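Local coordinates for bartonella effector protein (Bep) substrate of VirB T4SS (Bartonella sp. AR 15-3, PDB 4M16) that probably transfers AMP from ATP to tyrosine or threonine side chains of target proteins through its Fic domain, the N-terminal part of the effector described here, at residues T80-F85 / K112-L117; S60-L65 / E160-I165; R190-A195 / Q205-L210. All coordinates share one frame; numbering follows the deposited sequence.

Contact 1: T80-F85 / K112-L117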
loop_
_atom_site.group_PDB
_atom_site.type_symbol
_atom_site.label_atom_id
_atom_site.label_comp_id
_atom_site.label_asym_id
_atom_site.label_seq_id
_atom_site.Cartn_x
_atom_site.Cartn_y
_atom_site.Cartn_z
ATOM N N THR A 80 -0.394 -11.840 -3.938
ATOM C CA THR A 80 -1.551 -11.264 -3.236
ATOM C C THR A 80 -2.175 -12.293 -2.293
ATOM O O THR A 80 -2.117 -13.527 -2.517
ATOM C CB THR A 80 -2.550 -10.675 -4.223
ATOM O OG1 THR A 80 -2.956 -11.688 -5.173
ATOM C CG2 THR A 80 -1.903 -9.516 -4.956
ATOM N N ARG A 81 -2.707 -11.776 -1.198
ATOM C CA ARG A 81 -3.142 -12.604 -0.077
ATOM C C ARG A 81 -4.398 -13.450 -0.322
ATOM O O ARG A 81 -4.649 -14.358 0.456
ATOM C CB ARG A 81 -3.283 -11.749 1.211
ATOM C CG ARG A 81 -4.463 -10.782 1.230
ATOM C CD ARG A 81 -4.587 -10.016 2.526
ATOM N NE ARG A 81 -5.480 -8.881 2.298
ATOM C CZ ARG A 81 -6.804 -8.911 2.302
ATOM N NH1 ARG A 81 -7.475 -10.004 2.642
ATOM N NH2 ARG A 81 -7.484 -7.785 2.020
ATOM N N ASP A 82 -5.126 -13.212 -1.402
ATOM C CA ASP A 82 -6.249 -14.071 -1.775
ATOM C C ASP A 82 -5.817 -15.495 -2.150
ATOM O O ASP A 82 -6.595 -16.446 -2.004
ATOM C CB ASP A 82 -7.014 -13.491 -2.955
ATOM C CG ASP A 82 -6.127 -13.093 -4.100
ATOM O OD1 ASP A 82 -5.133 -12.352 -3.890
ATOM O OD2 ASP A 82 -6.437 -13.467 -5.239
ATOM N N LEU A 83 -4.592 -15.633 -2.640
ATOM C CA LEU A 83 -4.146 -16.914 -3.147
ATOM C C LEU A 83 -3.557 -17.721 -1.989
ATOM O O LEU A 83 -2.883 -17.196 -1.128
ATOM C CB LEU A 83 -3.118 -16.707 -4.257
ATOM C CG LEU A 83 -3.705 -16.061 -5.545
ATOM C CD1 LEU A 83 -2.573 -15.708 -6.489
ATOM C CD2 LEU A 83 -4.713 -16.960 -6.258
ATOM N N SER A 84 -3.827 -18.999 -1.972
ATOM C CA SER A 84 -3.132 -19.916 -1.082
ATOM C C SER A 84 -1.657 -19.852 -1.350
ATOM O O SER A 84 -1.232 -20.001 -2.516
ATOM C CB SER A 84 -3.608 -21.339 -1.329
ATOM O OG SER A 84 -4.916 -21.406 -0.852
ATOM N N PHE A 85 -0.875 -19.632 -0.305
ATOM C CA PHE A 85 0.561 -19.502 -0.456
ATOM C C PHE A 85 1.350 -20.728 0.073
ATOM O O PHE A 85 1.283 -21.073 1.256
ATOM C CB PHE A 85 1.116 -18.236 0.159
ATOM C CG PHE A 85 2.555 -18.058 -0.172
ATOM C CD1 PHE A 85 2.916 -17.668 -1.446
ATOM C CD2 PHE A 85 3.553 -18.438 0.714
ATOM C CE1 PHE A 85 4.251 -17.561 -1.826
ATOM C CE2 PHE A 85 4.895 -18.327 0.355
ATOM C CZ PHE A 85 5.246 -17.916 -0.911
ATOM N N LYS A 112 -12.636 -11.046 -3.397
ATOM C CA LYS A 112 -12.897 -9.864 -4.236
ATOM C C LYS A 112 -11.591 -9.211 -4.674
ATOM O O LYS A 112 -11.621 -8.302 -5.512
ATOM C CB LYS A 112 -13.670 -8.809 -3.440
ATOM C CG LYS A 112 -15.107 -9.216 -3.046
ATOM C CD LYS A 112 -15.867 -9.669 -4.260
ATOM C CE LYS A 112 -17.368 -9.493 -4.147
ATOM N NZ LYS A 112 -18.015 -9.900 -5.429
ATOM N N ILE A 113 -10.448 -9.651 -4.153
ATOM C CA ILE A 113 -9.199 -8.905 -4.439
ATOM C C ILE A 113 -8.895 -8.896 -5.950
ATOM O O ILE A 113 -8.571 -7.853 -6.499
ATOM C CB ILE A 113 -8.007 -9.426 -3.611
ATOM C CG1 ILE A 113 -8.216 -9.040 -2.132
ATOM C CG2 ILE A 113 -6.676 -8.850 -4.098
ATOM C CD1 ILE A 113 -7.184 -9.626 -1.188
ATOM N N GLN A 114 -9.036 -10.044 -6.641
ATOM C CA GLN A 114 -8.703 -10.072 -8.060
ATOM C C GLN A 114 -9.597 -9.135 -8.862
ATOM O O GLN A 114 -9.127 -8.356 -9.717
ATOM C CB GLN A 114 -8.798 -11.504 -8.647
ATOM C CG GLN A 114 -7.679 -12.428 -8.173
ATOM C CD GLN A 114 -6.279 -12.009 -8.618
ATOM O OE1 GLN A 114 -6.071 -11.487 -9.722
ATOM N NE2 GLN A 114 -5.324 -12.215 -7.747
ATOM N N GLU A 115 -10.891 -9.212 -8.600
ATOM C CA GLU A 115 -11.841 -8.337 -9.258
ATOM C C GLU A 115 -11.549 -6.833 -8.978
ATOM O O GLU A 115 -11.655 -5.965 -9.878
ATOM C CB GLU A 115 -13.227 -8.729 -8.745
ATOM C CG GLU A 115 -14.307 -7.733 -9.025
ATOM C CD GLU A 115 -15.708 -8.328 -8.866
ATOM O OE1 GLU A 115 -15.983 -8.984 -7.823
ATOM O OE2 GLU A 115 -16.520 -8.107 -9.801
ATOM N N ASN A 116 -11.257 -6.530 -7.726
ATOM C CA ASN A 116 -11.009 -5.170 -7.305
ATOM C C ASN A 116 -9.729 -4.606 -7.916
ATOM O O ASN A 116 -9.687 -3.444 -8.355
ATOM C CB ASN A 116 -11.000 -5.040 -5.772
ATOM C CG ASN A 116 -12.386 -5.229 -5.116
ATOM O OD1 ASN A 116 -13.461 -5.148 -5.756
ATOM N ND2 ASN A 116 -12.370 -5.444 -3.840
ATOM N N LEU A 117 -8.675 -5.405 -7.960
ATOM C CA LEU A 117 -7.438 -4.988 -8.643
ATOM C C LEU A 117 -7.642 -4.765 -10.140
ATOM O O LEU A 117 -7.066 -3.809 -10.759
ATOM C CB LEU A 117 -6.313 -5.998 -8.395
ATOM C CG LEU A 117 -5.746 -6.055 -6.961
ATOM C CD1 LEU A 117 -4.727 -7.194 -6.767
ATOM C CD2 LEU A 117 -5.112 -4.731 -6.562
HETATM O O HOH W 1 -2.442 -11.919 -7.803
#
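Ile113, Asp82 and Gln114 carry this contact, in which a tight turn of the loop 80-85 sits against the first turns of helix 110-126. Ile113 points at the loop, and its two branches meet different groups. Its CD1 tip rests over the centre of one face of the Arg81 guanidinium, with CD1 3.6 Å from CZ, while its CG2 branch lies 3.8 Å from OD1 of Asp82. The extended Arg81 chain, crossing Ile113 at about a right angle, carries the guanidinium out to this CD1 methyl. Its N-H groups donate to the carbonyls of His153, Ala108 and Met95.

Asp82 occupies the third position of a type I turn from Thr80 to Leu83. Its CG lies between the backbone N and the carbonyl carbon (chi1 49°), a position that, within the turn, lets the carboxylate reach both Thr80 and the helix. OD1 accepts from Thr80 OG1 at 2.6 Å, and OD2 accepts from Gln114 NE2 at 3.0 Å; each oxygen uses its syn lone pair. The second bond is nearly straight (166°), and OD2 lies in the amide plane, although carboxylate and amide are turned 39° against each other. A water completes a small ring, donating to Thr80 OG1 at 2.7 Å and accepting from Gln114 NE2 at 2.9 Å. Beside it, Thr80 CG2 and Leu117 CD1 meet tip to tip at 4.1 Å.

Two donors therefore hold the Asp82 carboxylate in one orientation, which probably favours its ionised form. The Arg81 backbone is also hydrogen-bonded to Pro154, and side chain and main chain together tie the turn to the HPF of the Fic motif (His153-Pro154-Phe155).

Contact 2: S60-L65 / E160-I165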
loop_
_atom_site.group_PDB
_atom_site.type_symbol
_atom_site.label_atom_id
_atom_site.label_comp_id
_atom_site.label_asym_id
_atom_site.label_seq_id
_atom_site.Cartn_x
_atom_site.Cartn_y
_atom_site.Cartn_z
ATOM N N SER A 60 0.153 -5.086 -11.774
ATOM C CA SER A 60 1.370 -5.819 -12.035
ATOM C C SER A 60 2.568 -5.021 -11.539
ATOM O O SER A 60 3.471 -5.582 -10.953
ATOM C CB SER A 60 1.534 -6.156 -13.505
ATOM O OG SER A 60 0.540 -7.108 -13.769
ATOM N N TYR A 61 2.571 -3.722 -11.762
ATOM C CA TYR A 61 3.658 -2.893 -11.272
ATOM C C TYR A 61 3.609 -2.861 -9.732
ATOM O O TYR A 61 4.637 -2.812 -9.088
ATOM C CB TYR A 61 3.530 -1.486 -11.827
ATOM C CG TYR A 61 4.605 -0.535 -11.429
ATOM C CD1 TYR A 61 5.938 -0.806 -11.686
ATOM C CD2 TYR A 61 4.290 0.658 -10.776
ATOM C CE1 TYR A 61 6.933 0.073 -11.309
ATOM C CE2 TYR A 61 5.259 1.545 -10.405
ATOM C CZ TYR A 61 6.600 1.255 -10.675
ATOM O OH TYR A 61 7.575 2.189 -10.320
ATOM N N LEU A 62 2.401 -2.851 -9.165
ATOM C CA LEU A 62 2.294 -2.773 -7.716
ATOM C C LEU A 62 2.917 -4.061 -7.105
ATOM O O LEU A 62 3.678 -3.994 -6.123
ATOM C CB LEU A 62 0.846 -2.582 -7.282
ATOM C CG LEU A 62 0.642 -2.472 -5.775
ATOM C CD1 LEU A 62 0.993 -1.062 -5.299
ATOM C CD2 LEU A 62 -0.801 -2.752 -5.421
ATOM N N LYS A 63 2.638 -5.208 -7.729
ATOM C CA LYS A 63 3.228 -6.501 -7.269
ATOM C C LYS A 63 4.756 -6.544 -7.430
ATOM O O LYS A 63 5.492 -7.039 -6.563
ATOM C CB LYS A 63 2.570 -7.664 -8.008
ATOM C CG LYS A 63 1.069 -7.809 -7.722
ATOM C CD LYS A 63 0.501 -8.924 -8.597
ATOM C CE LYS A 63 -1.015 -8.825 -8.683
ATOM N NZ LYS A 63 -1.586 -9.621 -9.801
ATOM N N TYR A 64 5.235 -6.019 -8.561
ATOM C CA TYR A 64 6.642 -5.873 -8.842
ATOM C C TYR A 64 7.311 -5.074 -7.704
ATOM O O TYR A 64 8.343 -5.478 -7.184
ATOM C CB TYR A 64 6.861 -5.176 -10.212
ATOM C CG TYR A 64 8.234 -4.620 -10.377
ATOM C CD1 TYR A 64 9.282 -5.420 -10.859
ATOM C CD2 TYR A 64 8.495 -3.281 -10.123
ATOM C CE1 TYR A 64 10.552 -4.901 -11.053
ATOM C CE2 TYR A 64 9.768 -2.750 -10.303
ATOM C CZ TYR A 64 10.791 -3.556 -10.766
ATOM O OH TYR A 64 12.057 -3.048 -10.930
ATOM N N LEU A 65 6.732 -3.916 -7.376
ATOM C CA LEU A 65 7.254 -3.075 -6.302
ATOM C C LEU A 65 7.258 -3.785 -4.926
ATOM O O LEU A 65 8.210 -3.654 -4.172
ATOM C CB LEU A 65 6.486 -1.744 -6.208
ATOM C CG LEU A 65 6.649 -0.698 -7.288
ATOM C CD1 LEU A 65 5.662 0.464 -7.092
ATOM C CD2 LEU A 65 8.065 -0.206 -7.367
ATOM N N GLU A 160 0.927 -0.483 2.936
ATOM C CA GLU A 160 1.064 0.947 2.995
ATOM C C GLU A 160 2.377 1.386 2.318
ATOM O O GLU A 160 2.401 2.323 1.573
ATOM C CB GLU A 160 0.999 1.400 4.462
ATOM C CG GLU A 160 -0.362 1.133 5.131
ATOM C CD GLU A 160 -0.530 -0.256 5.810
ATOM O OE1 GLU A 160 0.482 -0.910 6.048
ATOM O OE2 GLU A 160 -1.694 -0.673 6.196
ATOM N N ALA A 161 3.472 0.684 2.608
ATOM C CA ALA A 161 4.763 1.072 2.080
ATOM C C ALA A 161 4.750 1.006 0.558
ATOM O O ALA A 161 5.227 1.899 -0.126
ATOM C CB ALA A 161 5.864 0.151 2.639
ATOM N N VAL A 162 4.199 -0.066 0.014
ATOM C CA VAL A 162 4.128 -0.186 -1.444
ATOM C C VAL A 162 3.183 0.833 -2.142
ATOM O O VAL A 162 3.562 1.464 -3.123
ATOM C CB VAL A 162 3.883 -1.643 -1.852
ATOM C CG1 VAL A 162 2.468 -2.018 -1.667
ATOM C CG2 VAL A 162 4.414 -1.862 -3.286
ATOM N N GLN A 163 2.022 1.067 -1.579
ATOM C CA GLN A 163 1.099 2.044 -2.128
ATOM C C GLN A 163 1.660 3.449 -2.116
ATOM O O GLN A 163 1.445 4.159 -3.087
ATOM C CB GLN A 163 -0.285 1.940 -1.532
ATOM C CG GLN A 163 -0.508 2.459 -0.096
ATOM C CD GLN A 163 -1.891 2.058 0.485
ATOM O OE1 GLN A 163 -2.698 1.403 -0.184
ATOM N NE2 GLN A 163 -2.166 2.465 1.755
ATOM N N HIS A 164 2.451 3.823 -1.100
ATOM C CA HIS A 164 3.118 5.104 -1.083
ATOM C C HIS A 164 4.062 5.274 -2.278
ATOM O O HIS A 164 3.996 6.283 -2.968
ATOM C CB HIS A 164 3.864 5.385 0.214
ATOM C CG HIS A 164 2.975 5.426 1.395
ATOM N ND1 HIS A 164 3.425 5.206 2.675
ATOM C CD2 HIS A 164 1.633 5.556 1.483
ATOM C CE1 HIS A 164 2.405 5.254 3.507
ATOM N NE2 HIS A 164 1.310 5.461 2.810
ATOM N N ILE A 165 4.981 4.344 -2.488
ATOM C CA ILE A 165 5.944 4.504 -3.589
ATOM C C ILE A 165 5.224 4.431 -4.945
ATOM O O ILE A 165 5.570 5.133 -5.872
ATOM C CB ILE A 165 7.146 3.508 -3.484
ATOM C CG1 ILE A 165 8.156 3.737 -4.590
ATOM C CG2 ILE A 165 6.709 2.052 -3.463
ATOM C CD1 ILE A 165 8.842 5.086 -4.465
#
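Val162 projects from helix 159-174 toward helix 59-70 and touches both Leu62 and Leu65. Its CG2 branch, anti to the backbone N, reaches the other helix between two groups, 3.6 Å from Leu65 CB and 3.6 Å from the carbonyl O of Leu62. The CG1 branch turns to the side and meets the Leu62 CD1 methyl at 4.0 Å; these two side chains cross at about a right angle. Next along, Gln163 shows Leu62 little more than its backbone, CD1 lying 4.4 Å from N of Gln163, because the side chain leaves the other way and donates through NE2 to Asn150 OD1 on helix 135-152. The two helical segments run at 122° to each other, with axes 9.6 Å apart at closest approach. In the Fic fold, a helix leads into the Fic-motif loop and a second helix leaves it; here these are helices 135-152 and 159-174, and Phe155 of the loop packs on Leu62 and Val162. One turn beyond Val162, Ile165 sets its CG2 methyl 4.1 Å from Leu65 CD1, the two side chains passing each other at a slant, while Leu69 of helix 59-70 also packs on Ile165.

Contact 3: R190-A195 / Q205-L210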
loop_
_atom_site.group_PDB
_atom_site.type_symbol
_atom_site.label_atom_id
_atom_site.label_comp_id
_atom_site.label_asym_id
_atom_site.label_seq_id
_atom_site.Cartn_x
_atom_site.Cartn_y
_atom_site.Cartn_z
ATOM N N ARG A 190 -4.324 8.138 10.081
ATOM C CA ARG A 190 -5.607 8.776 10.370
ATOM C C ARG A 190 -6.428 9.035 9.119
ATOM O O ARG A 190 -7.625 8.739 9.085
ATOM C CB ARG A 190 -5.412 10.090 11.123
ATOM C CG ARG A 190 -6.745 10.722 11.504
ATOM C CD ARG A 190 -6.565 11.837 12.508
ATOM N NE ARG A 190 -6.157 13.079 11.849
ATOM C CZ ARG A 190 -4.919 13.579 11.789
ATOM N NH1 ARG A 190 -3.879 12.976 12.391
ATOM N NH2 ARG A 190 -4.738 14.726 11.132
ATOM N N ALA A 191 -5.803 9.536 8.060
ATOM C CA ALA A 191 -6.531 9.694 6.784
ATOM C C ALA A 191 -6.996 8.351 6.229
ATOM O O ALA A 191 -8.093 8.236 5.761
ATOM C CB ALA A 191 -5.676 10.408 5.756
ATOM N N CYS A 192 -6.146 7.331 6.293
ATOM C CA CYS A 192 -6.492 6.030 5.728
ATOM C C CYS A 192 -7.617 5.388 6.541
ATOM O O CYS A 192 -8.582 4.889 5.997
ATOM C CB CYS A 192 -5.276 5.107 5.681
ATOM S SG CYS A 192 -4.011 5.614 4.495
ATOM N N ASN A 193 -7.491 5.432 7.860
ATOM C CA ASN A 193 -8.499 4.839 8.724
ATOM C C ASN A 193 -9.828 5.625 8.586
ATOM O O ASN A 193 -10.890 5.028 8.435
ATOM C CB ASN A 193 -7.993 4.683 10.158
ATOM C CG ASN A 193 -6.869 3.620 10.287
ATOM O OD1 ASN A 193 -6.590 2.806 9.384
ATOM N ND2 ASN A 193 -6.234 3.622 11.438
ATOM N N ASP A 194 -9.768 6.948 8.535
ATOM C CA ASP A 194 -10.998 7.733 8.296
ATOM C C ASP A 194 -11.693 7.431 6.957
ATOM O O ASP A 194 -12.942 7.438 6.882
ATOM C CB ASP A 194 -10.736 9.247 8.393
ATOM C CG ASP A 194 -10.613 9.750 9.827
ATOM O OD1 ASP A 194 -10.757 8.982 10.780
ATOM O OD2 ASP A 194 -10.359 10.959 9.980
ATOM N N ALA A 195 -10.910 7.227 5.904
ATOM C CA ALA A 195 -11.456 6.889 4.584
ATOM C C ALA A 195 -12.300 5.621 4.663
ATOM O O ALA A 195 -13.325 5.538 3.999
ATOM C CB ALA A 195 -10.347 6.755 3.530
ATOM N N GLN A 205 -13.026 13.763 2.247
ATOM C CA GLN A 205 -12.280 14.908 2.809
ATOM C C GLN A 205 -11.113 14.515 3.706
ATOM O O GLN A 205 -10.077 15.235 3.781
ATOM C CB GLN A 205 -13.218 15.864 3.564
ATOM C CG GLN A 205 -12.531 17.123 4.014
ATOM C CD GLN A 205 -11.948 17.894 2.845
ATOM O OE1 GLN A 205 -12.674 18.260 1.909
ATOM N NE2 GLN A 205 -10.635 18.140 2.888
ATOM N N ALA A 206 -11.268 13.408 4.434
ATOM C CA ALA A 206 -10.134 12.918 5.226
ATOM C C ALA A 206 -8.879 12.717 4.334
ATOM O O ALA A 206 -7.765 13.174 4.594
ATOM C CB ALA A 206 -10.494 11.595 5.909
ATOM N N MET A 207 -9.077 12.026 3.242
ATOM C CA MET A 207 -7.948 11.725 2.377
ATOM C C MET A 207 -7.514 12.929 1.523
ATOM O O MET A 207 -6.314 13.099 1.246
ATOM C CB MET A 207 -8.373 10.533 1.520
ATOM C CG MET A 207 -7.288 9.905 0.666
ATOM S SD MET A 207 -5.948 9.267 1.641
ATOM C CE MET A 207 -6.666 7.800 2.380
ATOM N N LYS A 208 -8.451 13.783 1.128
ATOM C CA LYS A 208 -8.097 14.981 0.349
ATOM C C LYS A 208 -7.132 15.920 1.102
ATOM O O LYS A 208 -6.211 16.464 0.490
ATOM C CB LYS A 208 -9.322 15.760 -0.035
ATOM C CG LYS A 208 -9.014 16.936 -0.972
ATOM C CD LYS A 208 -10.293 17.547 -1.500
ATOM C CE LYS A 208 -10.027 18.799 -2.310
ATOM N NZ LYS A 208 -11.293 19.286 -2.873
ATOM N N SER A 209 -7.341 16.111 2.408
ATOM C CA SER A 209 -6.443 16.977 3.218
ATOM C C SER A 209 -5.040 16.434 3.187
ATOM O O SER A 209 -4.082 17.189 2.993
ATOM C CB SER A 209 -6.843 17.069 4.695
ATOM O OG SER A 209 -8.239 17.052 4.806
ATOM N N LEU A 210 -4.927 15.119 3.322
ATOM C CA LEU A 210 -3.592 14.470 3.238
ATOM C C LEU A 210 -2.953 14.734 1.898
ATOM O O LEU A 210 -1.793 15.111 1.818
ATOM C CB LEU A 210 -3.663 12.980 3.493
ATOM C CG LEU A 210 -2.320 12.221 3.289
ATOM C CD1 LEU A 210 -1.334 12.608 4.393
ATOM C CD2 LEU A 210 -2.469 10.708 3.247
#
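Met207 bends over Ala191 and ends in a group of small side chains on helix 185-197. Its CG is anti to the backbone N (chi1 -172°), and the chain then folds at chi2 and chi3, which carries the CE methyl across to the other helix. CE lies 3.7 Å from the carbonyl O of Ala191 and 3.8 Å from CA of Cys192, with Cys192 SG and Ala195 CB bordering the same methyl. The methyl of Ala191 points toward the facing helix, 3.7 Å from the carbonyl O of Ala206 and 4.0 Å from CB of Leu210. Farther along, Asp194 and Ala206 meet CB to CB at 3.4 Å, a tight approach, and OD2 of Asp194 lies beside the same Ala206 CB at 4.1 Å. With alanines on both sides the axes come within 8.1 Å, and the two segments run nearly antiparallel at 157°, as the arms of an alpha-alpha hairpin with a very short connection. Among the neighbouring helices, the hairpin lies against helix 135-152: Met207 packs on its Val143, Phe146 and Ser147, and Cys192 touches Asn150 of the same helix.

Overall arrangement
From the N terminus, helix 59-70 supplies the first half of contact 2, whose long loop closes only when the chain returns through helix 159-174. Nested inside that loop is contact 1, which ties the turn after helix 59-70 to helix 110-126; the two touch where Thr80 CG2 packs on Lys63. Contact 3 follows in series and closes a short loop between the consecutive helices 185-197 and 200-214. It does not touch contact 2, although their nearest atoms are about 5 Å apart. Helix 135-152, which lies within the loop closed by contact 2, borders all three contacts.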